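Local coordinates for 150aa long hypothetical histidine triad nucleotide-binding protein (PDB 2EO4), which probably binds nucleotides and hydrolyses them as a zinc-containing member of the histidine triad (HIT) family, possibly acting as an adenylylsulfatase, at residues E12-Y17 / E123-L128. Sequence-based numbering, arbitrary orientation.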
ATOM      1  N   GLU A  12      19.155 -16.025   5.654  1.00 32.17           N
ATOM      2  CA  GLU A  12      17.966 -16.740   6.099  1.00 34.55           C
ATOM      3  C   GLU A  12      16.680 -15.924   6.013  1.00 33.89           C
ATOM      4  O   GLU A  12      16.645 -14.740   6.355  1.00 33.22           O
ATOM      5  CB  GLU A  12      18.163 -17.233   7.533  1.00 37.37           C
ATOM      6  CG  GLU A  12      16.980 -17.992   8.101  1.00 42.87           C
ATOM      7  CD  GLU A  12      17.268 -18.566   9.475  1.00 46.39           C
ATOM      8  OE1 GLU A  12      18.199 -19.392   9.589  1.00 49.62           O
ATOM      9  OE2 GLU A  12      16.567 -18.190  10.438  1.00 48.50           O
ATOM     10  N   GLY A  13      15.624 -16.586   5.554  1.00 33.52           N
ATOM     11  CA  GLY A  13      14.319 -15.964   5.425  1.00 32.88           C
ATOM     12  C   GLY A  13      13.289 -17.063   5.231  1.00 31.76           C
ATOM     13  O   GLY A  13      13.573 -18.064   4.572  1.00 33.91           O
ATOM     14  N   TYR A  14      12.104 -16.897   5.811  1.00 29.63           N
ATOM     15  CA  TYR A  14      11.048 -17.895   5.673  1.00 28.87           C
ATOM     16  C   TYR A  14      10.024 -17.503   4.610  1.00 29.73           C
ATOM     17  O   TYR A  14       9.206 -16.612   4.825  1.00 28.71           O
ATOM     18  CB  TYR A  14      10.330 -18.113   7.010  1.00 29.50           C
ATOM     19  CG  TYR A  14      11.157 -18.867   8.027  1.00 31.53           C
ATOM     20  CD1 TYR A  14      12.230 -18.257   8.678  1.00 33.41           C
ATOM     21  CD2 TYR A  14      10.883 -20.203   8.318  1.00 33.18           C
ATOM     22  CE1 TYR A  14      13.011 -18.962   9.595  1.00 35.24           C
ATOM     23  CE2 TYR A  14      11.656 -20.917   9.231  1.00 35.69           C
ATOM     24  CZ  TYR A  14      12.718 -20.291   9.864  1.00 36.08           C
ATOM     25  OH  TYR A  14      13.490 -20.993  10.763  1.00 37.22           O
ATOM     26  N   PHE A  15      10.072 -18.183   3.468  1.00 28.64           N
ATOM     27  CA  PHE A  15       9.144 -17.910   2.372  1.00 28.37           C
ATOM     28  C   PHE A  15       7.759 -18.494   2.625  1.00 28.10           C
ATOM     29  O   PHE A  15       7.635 -19.634   3.076  1.00 28.94           O
ATOM     30  CB  PHE A  15       9.657 -18.514   1.055  1.00 27.41           C
ATOM     31  CG  PHE A  15      10.867 -17.833   0.493  1.00 29.10           C
ATOM     32  CD1 PHE A  15      12.105 -17.951   1.116  1.00 28.89           C
ATOM     33  CD2 PHE A  15      10.773 -17.086  -0.678  1.00 27.40           C
ATOM     34  CE1 PHE A  15      13.231 -17.336   0.581  1.00 29.34           C
ATOM     35  CE2 PHE A  15      11.893 -16.466  -1.222  1.00 29.83           C
ATOM     36  CZ  PHE A  15      13.126 -16.591  -0.592  1.00 29.23           C
ATOM     37  N   VAL A  16       6.720 -17.717   2.329  1.00 26.95           N
ATOM     38  CA  VAL A  16       5.351 -18.203   2.468  1.00 26.97           C
ATOM     39  C   VAL A  16       4.712 -18.201   1.081  1.00 27.19           C
ATOM     40  O   VAL A  16       3.631 -18.755   0.877  1.00 27.93           O
ATOM     41  CB  VAL A  16       4.500 -17.346   3.446  1.00 28.15           C
ATOM     42  CG1 VAL A  16       5.086 -17.435   4.855  1.00 27.71           C
ATOM     43  CG2 VAL A  16       4.430 -15.903   2.972  1.00 26.71           C
ATOM     44  N   TYR A  17       5.396 -17.569   0.131  1.00 26.75           N
ATOM     45  CA  TYR A  17       4.942 -17.509  -1.256  1.00 26.97           C
ATOM     46  C   TYR A  17       6.115 -17.229  -2.177  1.00 26.85           C
ATOM     47  O   TYR A  17       7.013 -16.452  -1.848  1.00 26.53           O
ATOM     48  CB  TYR A  17       3.897 -16.407  -1.472  1.00 25.57           C
ATOM     49  CG  TYR A  17       3.477 -16.281  -2.928  1.00 25.77           C
ATOM     50  CD1 TYR A  17       2.475 -17.090  -3.455  1.00 27.09           C
ATOM     51  CD2 TYR A  17       4.128 -15.394  -3.790  1.00 26.31           C
ATOM     52  CE1 TYR A  17       2.126 -17.026  -4.804  1.00 28.68           C
ATOM     53  CE2 TYR A  17       3.789 -15.320  -5.146  1.00 27.06           C
ATOM     54  CZ  TYR A  17       2.787 -16.141  -5.642  1.00 28.27           C
ATOM     55  OH  TYR A  17       2.445 -16.082  -6.975  1.00 29.94           O
ATOM     56  N   GLU A 123      10.521 -21.548  16.488  1.00 38.47           N
ATOM     57  CA  GLU A 123       9.199 -22.159  16.396  1.00 38.36           C
ATOM     58  C   GLU A 123       8.147 -21.261  15.742  1.00 36.35           C
ATOM     59  O   GLU A 123       7.280 -21.742  15.008  1.00 35.07           O
ATOM     60  CB  GLU A 123       8.726 -22.572  17.792  1.00 42.63           C
ATOM     61  CG  GLU A 123       9.540 -23.699  18.432  1.00 48.10           C
ATOM     62  CD  GLU A 123      11.025 -23.385  18.542  1.00 51.02           C
ATOM     63  OE1 GLU A 123      11.380 -22.325  19.103  1.00 50.38           O
ATOM     64  OE2 GLU A 123      11.841 -24.208  18.072  1.00 53.84           O
ATOM     65  N   TYR A 124       8.220 -19.962  16.014  1.00 33.27           N
ATOM     66  CA  TYR A 124       7.277 -19.001  15.445  1.00 31.21           C
ATOM     67  C   TYR A 124       7.320 -18.998  13.920  1.00 30.25           C
ATOM     68  O   TYR A 124       6.287 -19.094  13.256  1.00 29.35           O
ATOM     69  CB  TYR A 124       7.594 -17.589  15.951  1.00 29.44           C
ATOM     70  CG  TYR A 124       6.955 -16.480  15.135  1.00 27.92           C
ATOM     71  CD1 TYR A 124       5.651 -16.060  15.386  1.00 28.11           C
ATOM     72  CD2 TYR A 124       7.657 -15.867  14.095  1.00 26.87           C
ATOM     73  CE1 TYR A 124       5.056 -15.053  14.622  1.00 28.25           C
ATOM     74  CE2 TYR A 124       7.070 -14.861  13.320  1.00 26.78           C
ATOM     75  CZ  TYR A 124       5.772 -14.461  13.592  1.00 26.98           C
ATOM     76  OH  TYR A 124       5.191 -13.467  12.838  1.00 28.23           O
ATOM     77  N   TYR A 125       8.524 -18.875  13.369  1.00 29.37           N
ATOM     78  CA  TYR A 125       8.706 -18.832  11.921  1.00 29.82           C
ATOM     79  C   TYR A 125       8.292 -20.127  11.236  1.00 31.13           C
ATOM     80  O   TYR A 125       7.683 -20.105  10.167  1.00 29.03           O
ATOM     81  CB  TYR A 125      10.165 -18.518  11.588  1.00 29.05           C
ATOM     82  CG  TYR A 125      10.646 -17.220  12.197  1.00 29.52           C
ATOM     83  CD1 TYR A 125      10.348 -15.993  11.603  1.00 27.07           C
ATOM     84  CD2 TYR A 125      11.347 -17.216  13.402  1.00 29.03           C
ATOM     85  CE1 TYR A 125      10.736 -14.792  12.201  1.00 27.90           C
ATOM     86  CE2 TYR A 125      11.737 -16.026  14.007  1.00 29.33           C
ATOM     87  CZ  TYR A 125      11.427 -14.819  13.405  1.00 28.54           C
ATOM     88  OH  TYR A 125      11.790 -13.642  14.020  1.00 28.70           O
ATOM     89  N   GLU A 126       8.621 -21.255  11.850  1.00 31.32           N
ATOM     90  CA  GLU A 126       8.281 -22.542  11.262  1.00 33.06           C
ATOM     91  C   GLU A 126       6.769 -22.749  11.210  1.00 31.73           C
ATOM     92  O   GLU A 126       6.230 -23.159  10.183  1.00 32.93           O
ATOM     93  CB  GLU A 126       8.955 -23.668  12.050  1.00 35.06           C
ATOM     94  CG  GLU A 126      10.465 -23.503  12.145  1.00 40.04           C
ATOM     95  CD  GLU A 126      11.137 -24.639  12.887  1.00 44.09           C
ATOM     96  OE1 GLU A 126      10.644 -25.011  13.974  1.00 45.17           O
ATOM     97  OE2 GLU A 126      12.163 -25.151  12.387  1.00 46.31           O
ATOM     98  N   LEU A 127       6.085 -22.450  12.307  1.00 30.59           N
ATOM     99  CA  LEU A 127       4.638 -22.617  12.360  1.00 30.44           C
ATOM    100  C   LEU A 127       3.895 -21.650  11.443  1.00 30.05           C
ATOM    101  O   LEU A 127       3.019 -22.057  10.678  1.00 28.88           O
ATOM    102  CB  LEU A 127       4.133 -22.441  13.792  1.00 31.42           C
ATOM    103  CG  LEU A 127       2.616 -22.569  13.962  1.00 32.14           C
ATOM    104  CD1 LEU A 127       2.155 -23.935  13.471  1.00 35.53           C
ATOM    105  CD2 LEU A 127       2.246 -22.368  15.420  1.00 34.98           C
ATOM    106  N   LEU A 128       4.234 -20.368  11.524  1.00 28.15           N
ATOM    107  CA  LEU A 128       3.571 -19.372  10.690  1.00 28.17           C
ATOM    108  C   LEU A 128       3.744 -19.668   9.210  1.00 26.28           C
ATOM    109  O   LEU A 128       2.801 -19.536   8.432  1.00 28.55           O
ATOM    110  CB  LEU A 128       4.102 -17.969  11.006  1.00 28.57           C
ATOM    111  CG  LEU A 128       3.322 -17.188  12.066  1.00 29.35           C
ATOM    112  CD1 LEU A 128       1.910 -16.923  11.554  1.00 29.87           C
ATOM    113  CD2 LEU A 128       3.284 -17.970  13.371  1.00 30.71           C
TER
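Y14 and Y125 meet in a CH-pi contact that joins the chain beside strand 15-18, an outermost strand of the antiparallel HIT sheet, to the first turns of the C-terminal helix 122-143. The case illustrates how an aromatic ring can pack on a helix through a methylene. Y125 CB lies 3.4 Å from the centroid of the Y14 ring, only 6° off its normal, with Y14 CE1 the nearest ring atom at 3.5 Å. With CG of Y14 anti to its own carbonyl carbon (chi1 -72°), the ring reaches out to the helix and presents a face to it. The two rings are nearly parallel (planes at 25°) but too far offset for a stack, with centroids 5.3 Å apart. Y125 instead runs on past Y14, its hydroxyl hydrogen-bonded to K28 O and Q120 N. E126, the next residue along the helix, brings its CG to 4.1 Å from Y14 CE2, and K122 and Q129 also touch Y14. Without this ring, as with an alanine here, the Y125 methylene would probably lose its aromatic cover and a gap would open against the helix. Between the touching residues cohesion rests on dispersion and weak CH-pi attraction, while nearby F15 O accepts a hydrogen bond from Q129 NE2.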